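Local structure of AcrVIA1 (Listeria seeligeri, 6VRB) at residues 8-13 / 29-34; 49-54 / 84-89; 59-64 / 120-125; 177-182 / 221-226; 184-189 / 217-222. The protein probably acts as an anti-CRISPR that inhibits the type VI-A RNA-guided nuclease Cas13a by binding it in complex with its guide RNA. One frame throughout, in Å; residues are numbered along the deposited sequence.

Contact 1: 8-13 / 29-34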
# COMPACT_ATOMS: atom_id res chain seq x y z
N LEU C 8 6.90 24.85 -1.81
CA LEU C 8 6.05 25.32 -2.93
C LEU C 8 6.93 25.96 -4.01
O LEU C 8 7.76 26.81 -3.66
CB LEU C 8 5.07 26.37 -2.40
CG LEU C 8 3.93 25.84 -1.54
CD1 LEU C 8 3.07 26.98 -1.02
CD2 LEU C 8 3.07 24.85 -2.32
N LYS C 9 6.74 25.56 -5.26
CA LYS C 9 7.49 26.20 -6.38
C LYS C 9 6.56 27.28 -6.91
O LYS C 9 5.53 26.92 -7.50
CB LYS C 9 7.82 25.17 -7.46
CG LYS C 9 8.40 25.74 -8.74
CD LYS C 9 8.63 24.67 -9.79
CE LYS C 9 9.51 23.55 -9.30
NZ LYS C 9 9.56 22.42 -10.26
N VAL C 10 6.90 28.55 -6.69
CA VAL C 10 5.99 29.65 -7.14
C VAL C 10 6.64 30.44 -8.27
O VAL C 10 7.73 30.99 -8.05
CB VAL C 10 5.61 30.58 -5.97
CG1 VAL C 10 4.67 31.68 -6.42
CG2 VAL C 10 5.02 29.81 -4.80
N LYS C 11 5.97 30.49 -9.41
CA LYS C 11 6.45 31.28 -10.58
C LYS C 11 7.97 31.16 -10.78
O LYS C 11 8.62 32.20 -10.98
CB LYS C 11 5.85 32.69 -10.70
CG LYS C 11 5.80 33.56 -9.45
CD LYS C 11 5.05 34.85 -9.72
CE LYS C 11 3.90 34.64 -10.68
NZ LYS C 11 3.35 35.93 -11.17
N GLY C 12 8.50 29.94 -10.70
CA GLY C 12 9.93 29.67 -10.95
C GLY C 12 10.82 29.77 -9.72
O GLY C 12 11.99 29.37 -9.83
N LYS C 13 10.32 30.27 -8.58
CA LYS C 13 11.18 30.30 -7.41
C LYS C 13 10.68 29.32 -6.37
O LYS C 13 9.49 29.28 -6.06
CB LYS C 13 11.22 31.71 -6.82
CG LYS C 13 12.22 31.87 -5.68
CD LYS C 13 12.26 33.29 -5.18
CE LYS C 13 13.35 33.45 -4.14
NZ LYS C 13 13.06 32.66 -2.92
N THR C 29 4.47 38.17 1.18
CA THR C 29 4.88 39.42 0.55
C THR C 29 5.45 39.21 -0.84
O THR C 29 5.46 40.16 -1.63
CB THR C 29 5.90 40.14 1.42
OG1 THR C 29 7.05 39.31 1.62
CG2 THR C 29 5.29 40.51 2.76
N PHE C 30 5.92 38.01 -1.16
CA PHE C 30 6.30 37.71 -2.53
C PHE C 30 5.07 37.58 -3.42
O PHE C 30 5.12 37.91 -4.61
CB PHE C 30 7.12 36.42 -2.58
CG PHE C 30 7.59 36.05 -3.96
CD1 PHE C 30 8.68 36.67 -4.53
CD2 PHE C 30 6.92 35.08 -4.69
CE1 PHE C 30 9.11 36.32 -5.79
CE2 PHE C 30 7.34 34.74 -5.96
CZ PHE C 30 8.44 35.36 -6.51
N LEU C 31 3.96 37.08 -2.86
CA LEU C 31 2.76 36.87 -3.66
C LEU C 31 2.06 38.16 -4.03
O LEU C 31 1.43 38.22 -5.09
CB LEU C 31 1.78 35.95 -2.92
CG LEU C 31 2.24 34.50 -2.81
CD1 LEU C 31 1.29 33.68 -1.98
CD2 LEU C 31 2.39 33.92 -4.18
N LYS C 32 2.15 39.19 -3.20
CA LYS C 32 1.50 40.45 -3.51
C LYS C 32 2.34 41.35 -4.40
O LYS C 32 1.78 42.19 -5.12
CB LYS C 32 1.15 41.19 -2.22
CG LYS C 32 0.05 40.49 -1.47
CD LYS C 32 -0.36 41.24 -0.23
CE LYS C 32 -1.49 40.52 0.46
NZ LYS C 32 -1.95 41.24 1.67
N LYS C 33 3.66 41.19 -4.39
CA LYS C 33 4.51 41.89 -5.34
C LYS C 33 4.62 41.15 -6.66
O LYS C 33 5.18 41.71 -7.62
CB LYS C 33 5.91 42.10 -4.75
CG LYS C 33 5.97 42.94 -3.47
CD LYS C 33 5.76 44.43 -3.71
CE LYS C 33 4.36 44.91 -3.33
NZ LYS C 33 4.22 46.38 -3.46
N ALA C 34 4.12 39.93 -6.74
CA ALA C 34 4.19 39.16 -7.97
C ALA C 34 3.22 39.74 -9.00
O ALA C 34 2.03 39.90 -8.74
CB ALA C 34 3.86 37.70 -7.71
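V10 CG1 touches two neighbouring residues of helix 21-33. It lies 3.9 Å from L31 CD2, the two side chains crossing at about a right angle, and 4.1 Å from F30 CE2, where it sits at the edge of the ring, near its plane. F30 reaches out with CG anti to its backbone N (chi1 -178°), and two lysines approach the same ring with their methylenes, both obliquely: K11 CG stands 4.0 Å from F30 CE2, and K13 CD stands 4.4 Å from F30 CE1. Farther along, K11 CD rests 3.7 Å from A34 CB, and K11 NZ 3.9 Å from it. No hydrogen bond joins the two segments; the contact is mostly carbon against carbon. In the next shell, F15 meets the F30 ring and forms a cation-pi pair with K13, while the K11 and K9 backbones bond to Q96 and Y98. V10 and K13 hold the loop shut, V10 N to K13 O at 2.8 Å and K13 N to V10 O at 2.7 Å. With positive phi at K11 (41°) and G12 (89°), this is a two-residue beta hairpin with a type I' turn, laid against the C-terminal end of a helix.

Contact 2: 49-54 / 84-89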
# COMPACT_ATOMS: atom_id res chain seq x y z
N LYS C 49 -10.77 42.66 -10.89
CA LYS C 49 -11.34 43.36 -9.74
C LYS C 49 -11.02 42.64 -8.44
O LYS C 49 -10.88 43.28 -7.39
CB LYS C 49 -12.85 43.50 -9.92
CG LYS C 49 -13.56 44.30 -8.86
CD LYS C 49 -13.08 45.73 -8.86
CE LYS C 49 -13.43 46.42 -10.17
NZ LYS C 49 -14.90 46.57 -10.34
N TRP C 50 -10.90 41.31 -8.50
CA TRP C 50 -10.60 40.55 -7.29
C TRP C 50 -9.17 40.81 -6.82
O TRP C 50 -8.92 40.92 -5.62
CB TRP C 50 -10.79 39.05 -7.52
CG TRP C 50 -10.71 38.25 -6.24
CD1 TRP C 50 -11.72 38.01 -5.36
CD2 TRP C 50 -9.53 37.69 -5.66
NE1 TRP C 50 -11.25 37.27 -4.30
CE2 TRP C 50 -9.91 37.08 -4.46
CE3 TRP C 50 -8.20 37.64 -6.06
CZ2 TRP C 50 -9.00 36.42 -3.66
CZ3 TRP C 50 -7.30 36.98 -5.26
CH2 TRP C 50 -7.70 36.37 -4.07
N PHE C 51 -8.22 40.90 -7.75
CA PHE C 51 -6.85 41.25 -7.40
C PHE C 51 -6.63 42.75 -7.27
O PHE C 51 -5.60 43.27 -7.70
CB PHE C 51 -5.91 40.69 -8.47
CG PHE C 51 -5.78 39.20 -8.48
CD1 PHE C 51 -4.85 38.57 -7.69
CD2 PHE C 51 -6.57 38.44 -9.32
CE1 PHE C 51 -4.72 37.21 -7.72
CE2 PHE C 51 -6.45 37.07 -9.35
CZ PHE C 51 -5.52 36.46 -8.55
N GLU C 52 -7.56 43.45 -6.67
CA GLU C 52 -7.41 44.87 -6.38
C GLU C 52 -7.85 45.21 -4.97
O GLU C 52 -7.28 46.12 -4.36
CB GLU C 52 -8.21 45.70 -7.39
CG GLU C 52 -8.00 47.20 -7.33
CD GLU C 52 -8.81 47.94 -8.37
OE1 GLU C 52 -9.57 47.29 -9.11
OE2 GLU C 52 -8.68 49.19 -8.44
N MET C 53 -8.95 44.58 -4.55
CA MET C 53 -9.43 44.69 -3.15
C MET C 53 -8.42 43.95 -2.27
O MET C 53 -8.05 44.48 -1.20
CB MET C 53 -10.81 44.03 -3.00
CG MET C 53 -11.88 44.68 -3.84
SD MET C 53 -13.52 43.97 -3.54
CE MET C 53 -13.33 42.36 -4.31
N TRP C 54 -7.97 42.79 -2.74
CA TRP C 54 -7.00 41.93 -2.02
C TRP C 54 -5.66 42.66 -1.88
O TRP C 54 -5.10 42.66 -0.77
CB TRP C 54 -6.83 40.60 -2.78
CG TRP C 54 -5.83 39.66 -2.18
CD1 TRP C 54 -5.88 39.09 -0.94
CD2 TRP C 54 -4.63 39.16 -2.80
NE1 TRP C 54 -4.79 38.28 -0.75
CE2 TRP C 54 -4.01 38.30 -1.87
CE3 TRP C 54 -4.02 39.36 -4.04
CZ2 TRP C 54 -2.82 37.64 -2.15
CZ3 TRP C 54 -2.84 38.70 -4.31
CH2 TRP C 54 -2.25 37.86 -3.38
N LEU C 84 -16.49 39.96 -2.97
CA LEU C 84 -16.30 39.21 -4.20
C LEU C 84 -15.53 37.92 -3.90
O LEU C 84 -14.86 37.80 -2.88
CB LEU C 84 -15.55 40.03 -5.24
CG LEU C 84 -16.30 40.95 -6.20
CD1 LEU C 84 -16.84 42.19 -5.52
CD2 LEU C 84 -15.37 41.31 -7.34
N GLY C 85 -15.62 36.98 -4.83
CA GLY C 85 -14.96 35.70 -4.67
C GLY C 85 -14.58 35.02 -5.97
O GLY C 85 -15.32 35.10 -6.96
N ILE C 86 -13.44 34.36 -5.99
CA ILE C 86 -12.99 33.58 -7.14
C ILE C 86 -12.75 32.16 -6.66
O ILE C 86 -12.62 31.92 -5.45
CB ILE C 86 -11.73 34.18 -7.79
CG1 ILE C 86 -10.58 34.17 -6.79
CG2 ILE C 86 -11.98 35.58 -8.29
CD1 ILE C 86 -9.27 34.45 -7.42
N PRO C 87 -12.72 31.18 -7.57
CA PRO C 87 -12.22 29.86 -7.18
C PRO C 87 -10.74 29.91 -6.87
O PRO C 87 -9.99 30.71 -7.43
CB PRO C 87 -12.50 29.00 -8.41
CG PRO C 87 -13.61 29.67 -9.08
CD PRO C 87 -13.39 31.13 -8.87
N ALA C 88 -10.30 29.04 -5.97
CA ALA C 88 -8.90 29.00 -5.59
C ALA C 88 -8.01 28.37 -6.65
O ALA C 88 -6.79 28.52 -6.59
CB ALA C 88 -8.73 28.25 -4.27
N SER C 89 -8.58 27.66 -7.62
CA SER C 89 -7.82 27.20 -8.77
C SER C 89 -7.46 28.34 -9.71
O SER C 89 -6.42 28.27 -10.37
CB SER C 89 -8.60 26.13 -9.52
OG SER C 89 -9.79 26.65 -10.06
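W50 lays its indole against I86, whose branches spread over one face of the ring. With CG anti to the backbone N (chi1 -171°), the side chain leaves helix 44-53 toward strand 83-87. At its root, W50 CB lies 3.7 Å from I86 CG2, and the same methyl then covers W50 CG at 3.6 Å. On the five-membered side, W50 CD1 faces G85 CA at 4.0 Å, and NE1 comes edge-on to L84 O without bonding to it; the N-H makes a weak hydrogen bond to L74 O instead. Farther out, I86 CD1 sits 3.7 Å from the centroid of the W50 six-membered ring and 14° off its normal, a CH-pi contact over the face. Here one face of the antiparallel sheet 59-62/73-78/83-87 receives a helix: the axes of 49-53 and the edge-strand segment 84-87 run at 117°. V76 and L61, on the other two strands, also touch W50. Beyond the junction of the two rings, W50 CE3 stands over the centre of the F51 ring, and CH2 at the far end lies above the rim of W54. One turn along the helix from K49, the M53 methyl CE packs against L84, touching CB, CG and both branch methyls. K49 adds its CG, 3.8 Å from L84 CD2, before its chain, bent at chi2, chi3 and chi4, leads away from the strand. Past I86 the strand ends at P87, the N-cap of helix 88-94, and S89 there packs on a phosphate of the bound RNA.

Contact 3: 59-64 / 120-125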
# COMPACT_ATOMS: atom_id res chain seq x y z
N SER C 59 -8.40 45.27 3.57
CA SER C 59 -9.23 44.16 3.02
C SER C 59 -9.07 42.92 3.89
O SER C 59 -7.95 42.69 4.39
CB SER C 59 -8.85 43.88 1.59
OG SER C 59 -7.52 43.40 1.52
N SER C 60 -10.13 42.11 4.01
CA SER C 60 -10.12 40.86 4.81
C SER C 60 -10.35 39.68 3.87
O SER C 60 -11.29 39.75 3.06
CB SER C 60 -11.16 40.91 5.89
OG SER C 60 -12.43 41.26 5.35
N LEU C 61 -9.54 38.62 3.99
CA LEU C 61 -9.68 37.48 3.09
C LEU C 61 -10.38 36.35 3.82
O LEU C 61 -10.10 36.10 5.00
CB LEU C 61 -8.30 37.02 2.59
CG LEU C 61 -8.22 35.90 1.55
CD1 LEU C 61 -8.82 36.34 0.25
CD2 LEU C 61 -6.79 35.49 1.33
N VAL C 62 -11.31 35.68 3.14
CA VAL C 62 -12.09 34.57 3.70
C VAL C 62 -11.83 33.34 2.84
O VAL C 62 -11.93 33.42 1.61
CB VAL C 62 -13.59 34.91 3.75
CG1 VAL C 62 -14.40 33.71 4.19
CG2 VAL C 62 -13.85 36.08 4.67
N PHE C 63 -11.53 32.21 3.48
CA PHE C 63 -11.10 31.03 2.73
C PHE C 63 -12.25 30.12 2.29
O PHE C 63 -12.25 29.71 1.13
CB PHE C 63 -10.03 30.28 3.54
CG PHE C 63 -9.65 28.92 2.98
CD1 PHE C 63 -9.32 28.75 1.65
CD2 PHE C 63 -9.46 27.86 3.84
CE1 PHE C 63 -8.98 27.52 1.16
CE2 PHE C 63 -9.07 26.63 3.35
CZ PHE C 63 -8.82 26.46 2.02
N TRP C 64 -13.19 29.79 3.18
CA TRP C 64 -14.36 28.94 2.89
C TRP C 64 -13.94 27.59 2.32
O TRP C 64 -14.13 27.38 1.12
CB TRP C 64 -15.35 29.55 1.90
CG TRP C 64 -16.74 28.96 2.05
CD1 TRP C 64 -17.13 27.69 1.76
CD2 TRP C 64 -17.93 29.67 2.37
NE1 TRP C 64 -18.47 27.53 1.99
CE2 TRP C 64 -18.99 28.75 2.35
CE3 TRP C 64 -18.20 30.99 2.71
CZ2 TRP C 64 -20.29 29.10 2.65
CZ3 TRP C 64 -19.50 31.34 3.01
CH2 TRP C 64 -20.53 30.40 2.97
N CYS C 120 -2.83 30.56 6.15
CA CYS C 120 -1.91 31.62 6.50
C CYS C 120 -2.18 32.90 5.73
O CYS C 120 -1.77 33.98 6.17
CB CYS C 120 -0.47 31.17 6.26
SG CYS C 120 0.09 29.82 7.33
N LEU C 121 -2.86 32.80 4.59
CA LEU C 121 -3.21 33.98 3.82
C LEU C 121 -4.47 34.65 4.34
O LEU C 121 -4.56 35.88 4.39
CB LEU C 121 -3.41 33.62 2.35
CG LEU C 121 -2.21 33.24 1.49
CD1 LEU C 121 -2.68 32.79 0.13
CD2 LEU C 121 -1.29 34.42 1.35
N ALA C 122 -5.47 33.86 4.73
CA ALA C 122 -6.78 34.39 5.05
C ALA C 122 -6.87 34.76 6.52
O ALA C 122 -5.99 34.44 7.32
CB ALA C 122 -7.86 33.39 4.66
N ASP C 123 -7.94 35.45 6.88
CA ASP C 123 -8.27 35.75 8.27
C ASP C 123 -9.32 34.82 8.83
O ASP C 123 -9.23 34.43 10.00
CB ASP C 123 -8.77 37.20 8.38
CG ASP C 123 -7.72 38.21 8.02
OD1 ASP C 123 -6.52 37.93 8.23
OD2 ASP C 123 -8.09 39.29 7.51
N VAL C 124 -10.31 34.45 8.02
CA VAL C 124 -11.45 33.64 8.44
C VAL C 124 -11.51 32.44 7.50
O VAL C 124 -11.32 32.59 6.30
CB VAL C 124 -12.76 34.45 8.38
CG1 VAL C 124 -13.95 33.63 8.81
CG2 VAL C 124 -12.67 35.71 9.20
N THR C 125 -11.74 31.25 8.05
CA THR C 125 -12.09 30.11 7.22
C THR C 125 -13.48 29.63 7.59
O THR C 125 -13.93 29.78 8.73
CB THR C 125 -11.10 28.94 7.35
OG1 THR C 125 -11.23 28.33 8.63
CG2 THR C 125 -9.68 29.43 7.20
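L61 and F63 carry the backbone bonds to the 120-125 segment. L61 O accepts two donors: D123 N at 2.9 Å, tilted 28° from the carbonyl plane, and V124 N at 3.4 Å, which is weak. V124 O in turn receives F63 N at 2.9 Å, nearly along the C=O axis (C=O...N angle 160°). The same oxygen is also approached by V62 CA at 3.4 Å in a CA-H...O contact. Apolar contacts fill in around this bridge. V62 and V124 lie side by side, pointing the same way, with V62 CG2 4.2 Å from V124 CB; I163 of helix 163-175 touches both. A122 CB fits between L61 CG and F63 CB, while L61 CD2 reaches back to L121 CB, 4.0 Å away, at the end of helix 115-121. F63 has CG anti to its backbone N (chi1 171°), and T125 CG2 meets its ring edge at CD2, 3.7 Å away; Y118 and H72 also meet that ring. D123 OD2 lies 3.7 Å from S60 CA without a bond; S60 OG is taken by I77 O. Bonding from L61 O to V124 and from V124 on to F63 is the pattern of a single parallel beta bridge, one of its two bonds weak, which here attaches the two-stranded sheet 124-126/140-142 to the edge strand of an otherwise antiparallel three-stranded sheet.

Contact 4: 177-182 / 221-226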
# COMPACT_ATOMS: atom_id res chain seq x y z
N GLN C 177 -9.60 46.10 28.28
CA GLN C 177 -10.21 45.42 29.47
C GLN C 177 -9.58 44.05 29.79
O GLN C 177 -8.35 43.99 29.97
CB GLN C 177 -11.73 45.33 29.35
CG GLN C 177 -12.44 46.61 29.78
CD GLN C 177 -13.77 46.32 30.44
OE1 GLN C 177 -14.10 45.18 30.75
NE2 GLN C 177 -14.54 47.37 30.67
N LYS C 178 -10.42 43.01 29.83
CA LYS C 178 -10.04 41.65 30.29
C LYS C 178 -8.89 41.06 29.47
O LYS C 178 -8.00 40.44 30.08
CB LYS C 178 -11.27 40.73 30.21
CG LYS C 178 -12.53 41.30 30.86
CD LYS C 178 -13.75 40.42 30.67
CE LYS C 178 -15.00 41.02 31.28
NZ LYS C 178 -16.16 40.10 31.17
N TYR C 179 -8.86 41.28 28.15
CA TYR C 179 -7.76 40.68 27.34
C TYR C 179 -6.41 41.22 27.81
O TYR C 179 -5.46 40.41 27.95
CB TYR C 179 -7.99 40.94 25.85
CG TYR C 179 -7.21 40.00 24.95
CD1 TYR C 179 -7.60 38.68 24.80
CD2 TYR C 179 -6.08 40.42 24.27
CE1 TYR C 179 -6.89 37.81 24.00
CE2 TYR C 179 -5.37 39.56 23.46
CZ TYR C 179 -5.77 38.25 23.32
OH TYR C 179 -5.07 37.39 22.52
N ASN C 180 -6.33 42.52 28.10
CA ASN C 180 -5.06 43.16 28.56
C ASN C 180 -4.62 42.56 29.90
O ASN C 180 -3.42 42.27 30.05
CB ASN C 180 -5.22 44.67 28.69
CG ASN C 180 -5.73 45.32 27.42
OD1 ASN C 180 -5.78 44.69 26.37
ND2 ASN C 180 -6.09 46.59 27.51
N GLN C 181 -5.57 42.36 30.82
CA GLN C 181 -5.26 41.82 32.18
C GLN C 181 -4.96 40.32 32.11
O GLN C 181 -3.96 39.89 32.72
CB GLN C 181 -6.42 42.10 33.13
CG GLN C 181 -6.65 43.58 33.41
CD GLN C 181 -7.82 43.83 34.33
OE1 GLN C 181 -8.44 42.90 34.83
NE2 GLN C 181 -8.13 45.10 34.54
N ILE C 182 -5.78 39.57 31.37
CA ILE C 182 -5.60 38.09 31.25
C ILE C 182 -4.28 37.78 30.54
O ILE C 182 -3.57 36.87 31.00
CB ILE C 182 -6.81 37.44 30.55
CG1 ILE C 182 -8.07 37.54 31.40
CG2 ILE C 182 -6.50 35.99 30.18
CD1 ILE C 182 -9.27 36.81 30.83
N GLN C 221 -7.68 29.48 27.98
CA GLN C 221 -9.05 29.09 27.69
C GLN C 221 -10.00 30.20 28.12
O GLN C 221 -10.88 30.60 27.36
CB GLN C 221 -9.41 27.78 28.39
CG GLN C 221 -8.80 26.55 27.75
CD GLN C 221 -9.33 25.26 28.34
OE1 GLN C 221 -10.02 25.27 29.36
NE2 GLN C 221 -9.02 24.14 27.70
N HIS C 222 -9.76 30.76 29.31
CA HIS C 222 -10.61 31.87 29.82
C HIS C 222 -10.51 33.08 28.89
O HIS C 222 -11.54 33.75 28.69
CB HIS C 222 -10.22 32.21 31.27
CG HIS C 222 -11.02 33.33 31.86
ND1 HIS C 222 -12.36 33.20 32.16
CD2 HIS C 222 -10.67 34.58 32.22
CE1 HIS C 222 -12.81 34.33 32.67
NE2 HIS C 222 -11.79 35.20 32.72
N SER C 223 -9.32 33.34 28.34
CA SER C 223 -9.05 34.49 27.44
C SER C 223 -9.89 34.42 26.16
O SER C 223 -10.41 35.47 25.75
CB SER C 223 -7.58 34.56 27.11
OG SER C 223 -7.32 35.63 26.22
N LYS C 224 -10.07 33.24 25.56
CA LYS C 224 -10.86 33.11 24.30
C LYS C 224 -12.32 33.53 24.53
O LYS C 224 -12.90 34.23 23.66
CB LYS C 224 -10.73 31.70 23.73
CG LYS C 224 -9.39 31.41 23.06
CD LYS C 224 -9.28 30.02 22.47
CE LYS C 224 -7.93 29.76 21.85
NZ LYS C 224 -7.82 28.39 21.30
N GLN C 225 -12.87 33.19 25.70
CA GLN C 225 -14.28 33.49 26.06
C GLN C 225 -14.51 35.01 26.03
O GLN C 225 -15.57 35.43 25.52
CB GLN C 225 -14.60 32.92 27.44
CG GLN C 225 -14.19 31.46 27.58
CD GLN C 225 -14.62 30.64 26.39
OE1 GLN C 225 -15.41 31.09 25.56
NE2 GLN C 225 -14.10 29.43 26.30
N ILE C 226 -13.54 35.80 26.50
CA ILE C 226 -13.66 37.29 26.49
C ILE C 226 -13.81 37.75 25.03
O ILE C 226 -14.67 38.60 24.77
CB ILE C 226 -12.42 37.92 27.14
CG1 ILE C 226 -11.93 37.11 28.35
CG2 ILE C 226 -12.68 39.38 27.50
CD1 ILE C 226 -10.59 37.56 28.89
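I182 meets S223 and I226 in an antiparallel helix-to-helix contact, where helix 178-199 starts beside the last turns of helix 207-228. The segment axes run 9.6 Å apart, with N-to-C directions at 167°. I182 divides its work between two branches. Its CG2, anti to the backbone N, rests 3.6 Å from S223 CB; its CG1, anti to the carbonyl carbon (chi1 -67°), faces I226. The isoleucines point at each other tip to tip, but their CD1 methyls are modelled too close to be trusted, as is the approach of I182 CD1 to H222, so only the general meeting is secure. Together the two helices form the C-terminal helical hairpin, and this contact lies at its open end, about 28 Å from the bound RNA at the nearest atom. One turn before I182, K178 spreads its methylenes over I226: K178 CD lies 3.5 Å from I226 CG2, and the extended chain carries NZ onward past it. On the other flank, the Y179 ring turns toward S223, whose OG comes obliquely beside ring atoms CD1 and CE1. No hydrogen bond crosses between the segments. Q177 occupies the N-cap position of the first helix, and on the second K224 makes a long, weak ion pair with E146.

Contact 5: 184-189 / 217-222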
# COMPACT_ATOMS: atom_id res chain seq x y z
N GLY C 184 -1.55 39.55 30.46
CA GLY C 184 -0.43 39.88 31.36
C GLY C 184 -0.12 38.75 32.32
O GLY C 184 1.07 38.45 32.50
N LYS C 185 -1.16 38.11 32.88
CA LYS C 185 -0.95 37.00 33.84
C LYS C 185 -0.22 35.85 33.13
O LYS C 185 0.72 35.29 33.72
CB LYS C 185 -2.30 36.51 34.37
CG LYS C 185 -3.13 37.55 35.09
CD LYS C 185 -4.48 37.03 35.53
CE LYS C 185 -5.33 38.07 36.24
NZ LYS C 185 -6.64 37.52 36.64
N ILE C 186 -0.63 35.54 31.89
CA ILE C 186 -0.00 34.42 31.11
C ILE C 186 1.47 34.75 30.85
O ILE C 186 2.31 33.84 31.01
CB ILE C 186 -0.77 34.17 29.80
CG1 ILE C 186 -2.28 34.08 30.04
CG2 ILE C 186 -0.24 32.94 29.09
CD1 ILE C 186 -3.09 33.92 28.77
N GLN C 187 1.77 36.00 30.50
CA GLN C 187 3.17 36.42 30.20
C GLN C 187 4.03 36.25 31.45
O GLN C 187 5.16 35.72 31.32
CB GLN C 187 3.18 37.88 29.73
CG GLN C 187 2.43 38.10 28.43
CD GLN C 187 1.94 39.53 28.29
OE1 GLN C 187 1.96 40.30 29.25
NE2 GLN C 187 1.49 39.88 27.10
N GLU C 188 3.50 36.63 32.62
CA GLU C 188 4.26 36.52 33.89
C GLU C 188 4.54 35.04 34.18
O GLU C 188 5.68 34.72 34.58
CB GLU C 188 3.46 37.15 35.03
CG GLU C 188 3.26 38.65 34.87
CD GLU C 188 2.62 39.33 36.06
OE1 GLU C 188 2.62 38.73 37.16
OE2 GLU C 188 2.11 40.46 35.89
N ILE C 189 3.56 34.17 33.93
CA ILE C 189 3.71 32.74 34.18
C ILE C 189 4.79 32.16 33.26
O ILE C 189 5.65 31.38 33.69
CB ILE C 189 2.39 31.98 33.97
CG1 ILE C 189 1.34 32.46 34.97
CG2 ILE C 189 2.61 30.48 34.10
CD1 ILE C 189 0.02 31.72 34.87
N ALA C 217 -2.72 27.07 30.71
CA ALA C 217 -3.74 26.59 29.79
C ALA C 217 -5.11 27.10 30.19
O ALA C 217 -5.90 27.55 29.35
CB ALA C 217 -3.73 25.07 29.74
N LYS C 218 -5.38 27.08 31.50
CA LYS C 218 -6.67 27.57 31.98
C LYS C 218 -6.83 29.05 31.65
O LYS C 218 -7.89 29.48 31.17
CB LYS C 218 -6.80 27.36 33.49
CG LYS C 218 -6.93 25.91 33.92
CD LYS C 218 -7.13 25.81 35.42
CE LYS C 218 -7.26 24.37 35.87
NZ LYS C 218 -7.42 24.26 37.35
N LEU C 219 -5.77 29.82 31.84
CA LEU C 219 -5.84 31.24 31.55
C LEU C 219 -6.13 31.46 30.06
O LEU C 219 -6.98 32.29 29.72
CB LEU C 219 -4.55 31.95 31.95
CG LEU C 219 -4.29 32.08 33.45
CD1 LEU C 219 -2.96 32.77 33.70
CD2 LEU C 219 -5.43 32.83 34.12
N GLU C 220 -5.48 30.71 29.19
CA GLU C 220 -5.71 30.88 27.75
C GLU C 220 -7.16 30.55 27.38
O GLU C 220 -7.81 31.27 26.59
CB GLU C 220 -4.75 30.02 26.94
CG GLU C 220 -3.31 30.49 26.98
CD GLU C 220 -2.42 29.74 26.01
OE1 GLU C 220 -2.91 28.80 25.35
OE2 GLU C 220 -1.23 30.10 25.90
N GLN C 221 -7.68 29.48 27.98
CA GLN C 221 -9.05 29.09 27.69
C GLN C 221 -10.00 30.20 28.12
O GLN C 221 -10.88 30.60 27.36
CB GLN C 221 -9.41 27.78 28.39
CG GLN C 221 -8.80 26.55 27.75
CD GLN C 221 -9.33 25.26 28.34
OE1 GLN C 221 -10.02 25.27 29.36
NE2 GLN C 221 -9.02 24.14 27.70
N HIS C 222 -9.76 30.76 29.31
CA HIS C 222 -10.61 31.87 29.82
C HIS C 222 -10.51 33.08 28.89
O HIS C 222 -11.54 33.75 28.69
CB HIS C 222 -10.22 32.21 31.27
CG HIS C 222 -11.02 33.33 31.86
ND1 HIS C 222 -12.36 33.20 32.16
CD2 HIS C 222 -10.67 34.58 32.22
CE1 HIS C 222 -12.81 34.33 32.67
NE2 HIS C 222 -11.79 35.20 32.72
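In L219, CG lies anti to the carbonyl carbon (chi1 -70°) and CD1 continues extended (chi2 179°), which carries this methyl across to helix 178-199; I186 and I189 send their CG1 branches back in the same staggered form. The contact belongs to the C-terminal antiparallel helical hairpin, part-way toward its closed end, with the two segment axes at 160°. L219 sits closest to I186, their CA atoms 6.7 Å apart, and the two side chains slide past each other in opposite directions: L219 CB lies 3.7 Å from I186 CG1, and L219 CD1 lies 3.9 Å from the same carbon. That CD1 methyl touches three residues on the facing helix. Besides I186, it meets K185 CB at 3.9 Å and, one turn on from K185, I189 CD1 at 3.4 Å, so that L219 CD1 lies among K185, I186 and I189. None of the touching residues is buried, and no hydrogen bond links the segments; the polar ends of K185 and E220 lie outside the apolar line. Each helix is kept by its own backbone bonds, such as I189 N to K185 O at 3.1 Å. On the other helix A217 points away from this line and packs on a basic side chain of another protein chain. At the flank of the contact, I186 CD1 extends past L219 CB to E220 CG, 3.9 Å away, crossing that side chain at about a right angle.

Overall arrangement
From the N terminus, contact 1 closes first, folding hairpin 8-15 back on helix 21-33. Contact 2 opens on the next helix, 44-53, and W54 there packs on K32, tying the two together. Before contact 2 closes at strand 83-87, contact 3 has opened at 59-64, so these two cross; they serve the same antiparallel sheet and touch where W50 and W54 meet L61. Contact 3 closes at 120-125, where L121 also reaches L31 of contact 1. Contacts 4 and 5 form later and apart, across from contacts 1 and 2 about the chain's centre. They nest within one helical hairpin, contact 5 inside contact 4, sharing Q221 and H222.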